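Local coordinates for 4-hydroxybutyrate coenzyme A transferase (Shewanella oneidensis, PDB 2OAS), which probably transfers coenzyme A between acyl-CoA thioesters and carboxylic acids such as acetate or 4-hydroxybutyrate, and binds coenzyme A, at residues A303-L308 with G330-F335; I286-V289 with S293-R296; H379-V384 with A389-G394. One frame throughout, in Å; residues are numbered along the deposited sequence.

Interaction 1 (A303-L308 with G330-F335); sequences AINSAL and GGQMDF. With COA (coenzyme A), chain C.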
# COMPACT_ATOMS: atom_id res chain seq x y z
N ALA A 303 -6.61 13.90 2.88
CA ALA A 303 -5.22 13.62 3.17
C ALA A 303 -4.29 14.40 2.26
O ALA A 303 -4.27 14.20 1.05
CB ALA A 303 -4.98 12.13 3.03
N ILE A 304 -3.50 15.27 2.86
CA ILE A 304 -2.58 16.10 2.10
C ILE A 304 -1.14 15.84 2.51
O ILE A 304 -0.74 16.16 3.62
CB ILE A 304 -2.90 17.59 2.32
CG1 ILE A 304 -4.34 17.86 1.89
CG2 ILE A 304 -1.94 18.45 1.57
CD1 ILE A 304 -4.86 19.20 2.31
N ASN A 305 -0.37 15.27 1.60
CA ASN A 305 1.03 14.97 1.89
C ASN A 305 1.94 15.51 0.80
O ASN A 305 1.46 16.10 -0.18
CB ASN A 305 1.20 13.45 2.00
CG ASN A 305 0.46 12.88 3.19
OD1 ASN A 305 1.00 12.81 4.30
ND2 ASN A 305 -0.80 12.50 2.98
N SER A 306 3.23 15.31 0.95
CA SER A 306 4.18 15.80 -0.04
C SER A 306 5.04 14.69 -0.61
O SER A 306 4.93 13.53 -0.21
CB SER A 306 5.07 16.88 0.58
OG SER A 306 5.87 17.49 -0.42
N ALA A 307 5.90 15.04 -1.55
CA ALA A 307 6.78 14.07 -2.18
C ALA A 307 8.06 14.71 -2.74
O ALA A 307 8.14 15.91 -2.90
CB ALA A 307 6.03 13.36 -3.29
N LEU A 308 9.04 13.87 -3.03
CA LEU A 308 10.30 14.33 -3.56
C LEU A 308 10.33 14.22 -5.08
O LEU A 308 10.76 15.13 -5.76
CB LEU A 308 11.45 13.50 -2.98
CG LEU A 308 11.57 13.60 -1.47
CD1 LEU A 308 12.49 12.50 -0.98
CD2 LEU A 308 12.06 14.98 -1.06
N GLY A 330 7.13 6.57 6.63
CA GLY A 330 6.17 7.27 7.47
C GLY A 330 4.76 6.70 7.41
O GLY A 330 4.53 5.53 7.70
N GLY A 331 3.80 7.54 7.04
CA GLY A 331 2.44 7.06 6.98
C GLY A 331 1.58 7.78 5.97
O GLY A 331 0.38 7.86 6.14
N GLN A 332 2.19 8.30 4.91
CA GLN A 332 1.41 9.01 3.90
C GLN A 332 0.59 8.01 3.08
O GLN A 332 -0.50 8.34 2.61
CB GLN A 332 2.33 9.78 2.96
CG GLN A 332 3.14 8.89 2.04
CD GLN A 332 3.76 9.63 0.87
OE1 GLN A 332 4.33 9.02 -0.03
NE2 GLN A 332 3.67 10.95 0.89
N MSE A 333 1.12 6.81 2.91
CA MSE A 333 0.42 5.81 2.12
C MSE A 333 -0.86 5.35 2.80
O MSE A 333 -1.93 5.32 2.19
CB MSE A 333 1.33 4.62 1.88
CG MSE A 333 0.82 3.69 0.81
SE MSE A 333 1.72 2.00 0.87
CE MSE A 333 0.66 1.19 2.25
N ASP A 334 -0.75 4.99 4.07
CA ASP A 334 -1.90 4.55 4.85
C ASP A 334 -2.99 5.62 4.83
O ASP A 334 -4.17 5.30 4.72
CB ASP A 334 -1.47 4.26 6.28
CG ASP A 334 -0.76 2.93 6.43
OD1 ASP A 334 -0.19 2.68 7.51
OD2 ASP A 334 -0.76 2.13 5.48
N PHE A 335 -2.59 6.89 4.93
CA PHE A 335 -3.55 8.00 4.91
C PHE A 335 -4.17 8.22 3.54
O PHE A 335 -5.33 8.64 3.43
CB PHE A 335 -2.88 9.29 5.38
CG PHE A 335 -2.89 9.47 6.86
CD1 PHE A 335 -4.09 9.68 7.54
CD2 PHE A 335 -1.72 9.39 7.59
CE1 PHE A 335 -4.11 9.81 8.93
CE2 PHE A 335 -1.74 9.52 8.97
CZ PHE A 335 -2.94 9.72 9.64
N1A COA C . 15.59 15.68 -6.94
C2A COA C . 16.82 16.29 -6.44
N3A COA C . 16.65 17.07 -5.20
C4A COA C . 15.33 17.24 -4.55
C5A COA C . 14.13 16.62 -5.05
C6A COA C . 14.28 15.84 -6.29
N6A COA C . 13.15 15.20 -6.87
N7A COA C . 13.05 16.94 -4.24
C8A COA C . 13.61 17.74 -3.22
N9A COA C . 15.00 17.94 -3.39
C1B COA C . 15.91 18.70 -2.56
C2B COA C . 15.61 20.21 -2.27
O2B COA C . 16.48 21.06 -2.92
C3B COA C . 15.62 20.37 -0.75
O3B COA C . 16.58 21.41 -0.36
P3B COA C . 16.84 21.84 1.14
O7A COA C . 15.63 22.27 1.88
O8A COA C . 17.44 20.68 1.88
O9A COA C . 17.82 22.91 1.14
C4B COA C . 15.91 19.04 -0.17
O4B COA C . 16.08 18.09 -1.23
C5B COA C . 14.68 18.90 0.81
O5B COA C . 13.43 18.86 0.10
P1A COA C . 11.96 19.42 0.61
O1A COA C . 11.96 20.81 0.98
O2A COA C . 10.88 19.22 -0.43
O3A COA C . 11.68 18.49 1.86
P2A COA C . 10.39 18.56 2.73
O4A COA C . 10.76 18.86 4.11
O5A COA C . 9.49 19.60 2.26
O6A COA C . 9.54 17.37 2.64
CBP COA C . 9.02 14.95 2.11
CCP COA C . 9.04 16.51 1.61
CDP COA C . 10.59 14.85 2.14
CEP COA C . 8.45 14.00 0.98
CAP COA C . 8.37 14.74 3.65
OAP COA C . 6.98 15.12 3.40
C9P COA C . 8.37 13.28 4.14
O9P COA C . 9.19 12.97 4.99
N8P COA C . 7.41 12.40 3.58
C7P COA C . 7.12 10.99 3.82
C6P COA C . 5.66 10.62 4.27
C5P COA C . 5.40 10.73 5.72
O5P COA C . 4.73 9.86 6.30
N4P COA C . 5.98 11.87 6.37
C3P COA C . 5.97 12.32 7.75
C2P COA C . 4.57 12.37 8.47
S1P COA C . 4.53 11.46 10.03

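Interaction 2 (I286-V289 with S293-R296); sequences IEQV and SIIR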
# COMPACT_ATOMS: atom_id res chain seq x y z
N ILE A 286 0.39 5.66 17.18
CA ILE A 286 0.43 5.55 15.73
C ILE A 286 -0.14 4.24 15.19
O ILE A 286 -0.60 4.18 14.05
CB ILE A 286 1.86 5.66 15.19
CG1 ILE A 286 2.76 4.72 15.98
CG2 ILE A 286 2.34 7.09 15.26
CD1 ILE A 286 4.12 4.60 15.41
N GLU A 287 -0.10 3.18 15.98
CA GLU A 287 -0.64 1.91 15.52
C GLU A 287 -2.13 2.05 15.24
O GLU A 287 -2.69 1.26 14.47
CB GLU A 287 -0.41 0.81 16.55
CG GLU A 287 -0.90 -0.55 16.10
CD GLU A 287 -0.46 -1.67 17.02
OE1 GLU A 287 -0.95 -2.80 16.85
OE2 GLU A 287 0.38 -1.42 17.91
N GLN A 288 -2.75 3.05 15.85
CA GLN A 288 -4.18 3.32 15.67
C GLN A 288 -4.43 4.53 14.76
O GLN A 288 -5.16 4.43 13.78
CB GLN A 288 -4.86 3.57 17.01
CG GLN A 288 -5.47 2.36 17.66
CD GLN A 288 -4.44 1.30 17.99
OE1 GLN A 288 -4.27 0.34 17.24
NE2 GLN A 288 -3.74 1.48 19.11
N VAL A 289 -3.83 5.67 15.10
CA VAL A 289 -4.02 6.88 14.32
C VAL A 289 -3.65 6.69 12.85
O VAL A 289 -4.29 7.27 11.97
CB VAL A 289 -3.21 8.08 14.89
CG1 VAL A 289 -1.74 7.75 14.93
CG2 VAL A 289 -3.43 9.32 14.04
N SER A 293 -7.70 1.12 8.69
CA SER A 293 -8.97 0.60 9.14
C SER A 293 -9.71 1.61 10.02
O SER A 293 -10.95 1.63 10.09
CB SER A 293 -8.74 -0.72 9.89
OG SER A 293 -9.91 -1.12 10.59
N ILE A 294 -8.95 2.46 10.71
CA ILE A 294 -9.56 3.48 11.58
C ILE A 294 -9.81 4.78 10.82
O ILE A 294 -10.87 5.39 10.94
CB ILE A 294 -8.67 3.77 12.79
CG1 ILE A 294 -8.67 2.56 13.71
CG2 ILE A 294 -9.16 5.01 13.53
CD1 ILE A 294 -7.75 2.71 14.88
N ILE A 295 -8.82 5.20 10.03
CA ILE A 295 -8.92 6.43 9.25
C ILE A 295 -10.17 6.48 8.36
O ILE A 295 -10.83 7.52 8.26
CB ILE A 295 -7.68 6.60 8.36
CG1 ILE A 295 -6.41 6.47 9.21
CG2 ILE A 295 -7.72 7.94 7.66
CD1 ILE A 295 -5.13 6.56 8.42
N ARG A 296 -10.46 5.36 7.70
CA ARG A 296 -11.63 5.23 6.81
C ARG A 296 -12.96 5.41 7.56
O ARG A 296 -13.99 5.63 6.93
CB ARG A 296 -11.63 3.85 6.13
CG ARG A 296 -12.06 2.71 7.06
CD ARG A 296 -12.06 1.35 6.35
NE ARG A 296 -12.86 1.35 5.13
CZ ARG A 296 -13.02 0.30 4.34
NH1 ARG A 296 -12.42 -0.85 4.63
NH2 ARG A 296 -13.76 0.40 3.24

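Interaction 3 (H379-V384 with A389-G394); sequences HVHYIV and AANLKG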
# COMPACT_ATOMS: atom_id res chain seq x y z
N HIS A 379 -2.39 3.89 -5.85
CA HIS A 379 -2.75 4.69 -4.67
C HIS A 379 -3.15 6.13 -4.99
O HIS A 379 -4.14 6.63 -4.49
CB HIS A 379 -1.58 4.76 -3.69
CG HIS A 379 -1.52 3.63 -2.73
ND1 HIS A 379 -0.52 2.68 -2.74
CD2 HIS A 379 -2.36 3.27 -1.73
CE1 HIS A 379 -0.75 1.79 -1.80
NE2 HIS A 379 -1.86 2.12 -1.17
N VAL A 380 -2.35 6.78 -5.80
CA VAL A 380 -2.56 8.17 -6.12
C VAL A 380 -3.96 8.62 -6.55
O VAL A 380 -4.67 7.94 -7.28
CB VAL A 380 -1.53 8.64 -7.17
CG1 VAL A 380 -1.66 10.13 -7.42
CG2 VAL A 380 -0.13 8.30 -6.69
N HIS A 381 -4.35 9.78 -6.05
CA HIS A 381 -5.63 10.35 -6.39
C HIS A 381 -5.32 11.70 -7.03
O HIS A 381 -5.44 11.85 -8.23
CB HIS A 381 -6.50 10.53 -5.13
CG HIS A 381 -7.86 11.10 -5.40
ND1 HIS A 381 -8.80 11.30 -4.41
CD2 HIS A 381 -8.44 11.52 -6.56
CE1 HIS A 381 -9.90 11.82 -4.95
NE2 HIS A 381 -9.70 11.96 -6.25
N TYR A 382 -4.92 12.67 -6.22
CA TYR A 382 -4.58 14.00 -6.73
C TYR A 382 -3.11 14.32 -6.55
O TYR A 382 -2.47 13.86 -5.60
CB TYR A 382 -5.35 15.10 -6.03
CG TYR A 382 -6.73 15.37 -6.54
CD1 TYR A 382 -7.85 14.92 -5.82
CD2 TYR A 382 -6.94 16.12 -7.69
CE1 TYR A 382 -9.13 15.22 -6.23
CE2 TYR A 382 -8.23 16.43 -8.12
CZ TYR A 382 -9.32 15.97 -7.38
OH TYR A 382 -10.61 16.25 -7.77
N ILE A 383 -2.59 15.14 -7.44
CA ILE A 383 -1.21 15.59 -7.38
C ILE A 383 -1.30 17.07 -7.74
O ILE A 383 -1.82 17.42 -8.79
CB ILE A 383 -0.33 14.85 -8.38
CG1 ILE A 383 -0.06 13.44 -7.84
CG2 ILE A 383 0.99 15.58 -8.58
CD1 ILE A 383 0.84 12.63 -8.71
N VAL A 384 -0.84 17.94 -6.84
CA VAL A 384 -0.90 19.38 -7.08
C VAL A 384 0.47 20.04 -7.09
O VAL A 384 1.38 19.64 -6.37
CB VAL A 384 -1.74 20.12 -6.03
CG1 VAL A 384 -3.15 19.58 -6.00
CG2 VAL A 384 -1.10 19.95 -4.68
N ALA A 389 -3.68 21.13 -10.53
CA ALA A 389 -3.87 19.79 -10.00
C ALA A 389 -4.11 18.77 -11.10
O ALA A 389 -4.64 19.10 -12.16
CB ALA A 389 -5.06 19.78 -9.04
N ALA A 390 -3.71 17.52 -10.85
CA ALA A 390 -3.92 16.44 -11.80
C ALA A 390 -4.57 15.26 -11.09
O ALA A 390 -4.06 14.77 -10.09
CB ALA A 390 -2.60 16.02 -12.44
N ASN A 391 -5.70 14.82 -11.61
CA ASN A 391 -6.44 13.70 -11.03
C ASN A 391 -6.06 12.44 -11.79
O ASN A 391 -6.36 12.32 -12.97
CB ASN A 391 -7.93 13.93 -11.20
CG ASN A 391 -8.75 13.06 -10.29
OD1 ASN A 391 -8.34 11.96 -9.92
ND2 ASN A 391 -9.93 13.54 -9.91
N LEU A 392 -5.42 11.49 -11.11
CA LEU A 392 -5.00 10.26 -11.77
C LEU A 392 -5.93 9.08 -11.49
O LEU A 392 -5.83 8.04 -12.15
CB LEU A 392 -3.58 9.92 -11.36
CG LEU A 392 -2.58 11.08 -11.46
CD1 LEU A 392 -1.21 10.59 -11.01
CD2 LEU A 392 -2.52 11.62 -12.88
N LYS A 393 -6.83 9.25 -10.53
CA LYS A 393 -7.78 8.21 -10.16
C LYS A 393 -8.53 7.64 -11.34
O LYS A 393 -9.33 8.35 -11.97
CB LYS A 393 -8.80 8.78 -9.16
CG LYS A 393 -8.63 8.22 -7.77
CD LYS A 393 -9.29 6.88 -7.65
CE LYS A 393 -10.78 7.06 -7.37
NZ LYS A 393 -10.98 7.82 -6.10
N GLY A 394 -8.30 6.37 -11.62
CA GLY A 394 -8.97 5.74 -12.74
C GLY A 394 -8.45 6.15 -14.11
O GLY A 394 -8.94 5.65 -15.11
O HOH W 1 -12.26 12.95 -7.88

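Interaction 1 (A303-L308 with G330-F335)
Asn305 and Gln332 bring the C-terminal end of strand 301-305 against the first turn of helix 332-341 in a buried strand-to-helix contact that lines the coenzyme A pocket. The strand belongs to the mixed sheet of the CoA-transferase C-terminal domain. Gln332 has the largest share of the contact. Its CG takes the crowded position between backbone N and carbonyl carbon (chi1 70°), and the chain then runs extended, which carries the amide to the backbone of Ser306. NE2 donates to Ser306 O at 3.1 Å, the acceptor lying close to the amide plane of Gln332, though the N-H angle of 139° makes the bond rather bent. At the other amide atom, OE1 is bonded to Thr375 OG1 of strand 373-375, so the amide is held at both of its polar atoms. The Asn305 amide lies across the base of this chain, its plane nearly perpendicular to that of Gln332, and OD1 reaches 3.6 Å from Gln332 CB; its ND2 turns to Gln208 OE1 on the neighbouring strand. Phe335, about one helical turn after Gln332, has its CB 4.2 Å from Ala303 CB. Both segments grip the cofactor. Leu308 O accepts from the adenine amino atom N6A of coenzyme A at 2.6 Å, and Leu308 CD2 packs on the pantetheine methyl carbon CDP. Gly331, the N-cap residue, offers its backbone N to the pantetheine carbonyl. That bond, from Gly331 N to coenzyme A O5P, is 2.6 Å long and nearly straight at 165°.

Interaction 2 (I286-V289 with S293-R296)
Ile294 and Gln288 form the centre of a small van der Waals contact between two short consecutive helices, 286-289 and 292-295, which precede strand 301-305 of the C-terminal domain. Ile294 loses the most surface here. Its CB is directed at the first helix, and with CG1 beside the backbone N (chi1 -69°) and CD1 extended beyond it, the end of the longer branch drops onto the backbone of Gln288. There Ile294 CD1 lies 3.3 Å from Gln288 O, and the same methyl also meets the aliphatic part of the Gln288 side chain, 3.6 Å from its CG. The two side chains meet at a slant, the methyl touching the chain near its root. An alanine here would take away CG1, CG2 and CD1, and is likely to leave a gap over Gln288 O and CG, with the glutamine chain freer to turn. Beyond the helices, Ile294 packs on Phe255.

Val289 takes part through its backbone, since its CB is directed away from the second helix. Its carbonyl oxygen accepts a hydrogen bond from His231 NE2 and is also flanked by the longer branch of Ile295. Both carbons of that branch approach the oxygen: Ile295 CG1 is 3.6 Å from Val289 O, and Ile295 CD1 is 3.7 Å from it.

Interaction 3 (H379-V384 with A389-G394)
His381 leads into the beta hairpin of strands 382-385 and 388-391, an antiparallel pair at one edge of the mixed sheet, and its side chain crosses from one arm to the other. CG is anti to the backbone N (chi1 -179°), which brings the ring beside Lys393 and Asn391. CB and CG both lie near Lys393 CG, and at the next atom His381 CD2 comes within 3.5 Å of that same carbon. CD2 also meets Asn391 OD1 at 3.4 Å, in the plane of the ring at its edge. On the other edge, ND1 makes a weak bond to the backbone N of Ser347. The ring is sandwiched: Tyr382 CD1 sits over one face and Lys393 NZ, which is salt-bridged to Glu108 of the second subunit, over the opposite one. At the tip, NE2 shares a water with Asn391, whose ND2 donates to it at 3.1 Å.

Asn391 OD1 closes an Asx turn by accepting from Lys393 N, while the amide leans over one face of the Tyr382 ring, toward its rim, the planes 37° apart. Beneath these groups the backbone ladder is regular, with Ile383 and Ala390 the hydrogen-bonded pair. On their side of the sheet Leu392 CD1 bridges Val380 CG1 and Ile383 CD1. The ladder is extended past the strands by Leu392 N, which donates to His381 O at 2.9 Å.

In the fold
Along the chain the contacts come in series: interaction 2, then interaction 1, then interaction 3, all in the C-terminal domain of the acetyl-CoA hydrolase/transferase family. Interaction 1 is flanked by the other two, its centre about 14 Å from that of interaction 2 and about 13 Å from that of interaction 3, whereas those two centres are about 23 Å apart and the contacts do not touch. Helix 332-341 is the common element: Phe335 packs on Ile295 and on Val289 O, and Met333 touches His379. Strand 301-305 and the hairpin 382-391 belong to the same mixed sheet, the hairpin forming its edge. Coenzyme A is bound at interaction 1, and all three contacts meet the second subunit, so cofactor pocket and dimer interface lie close together.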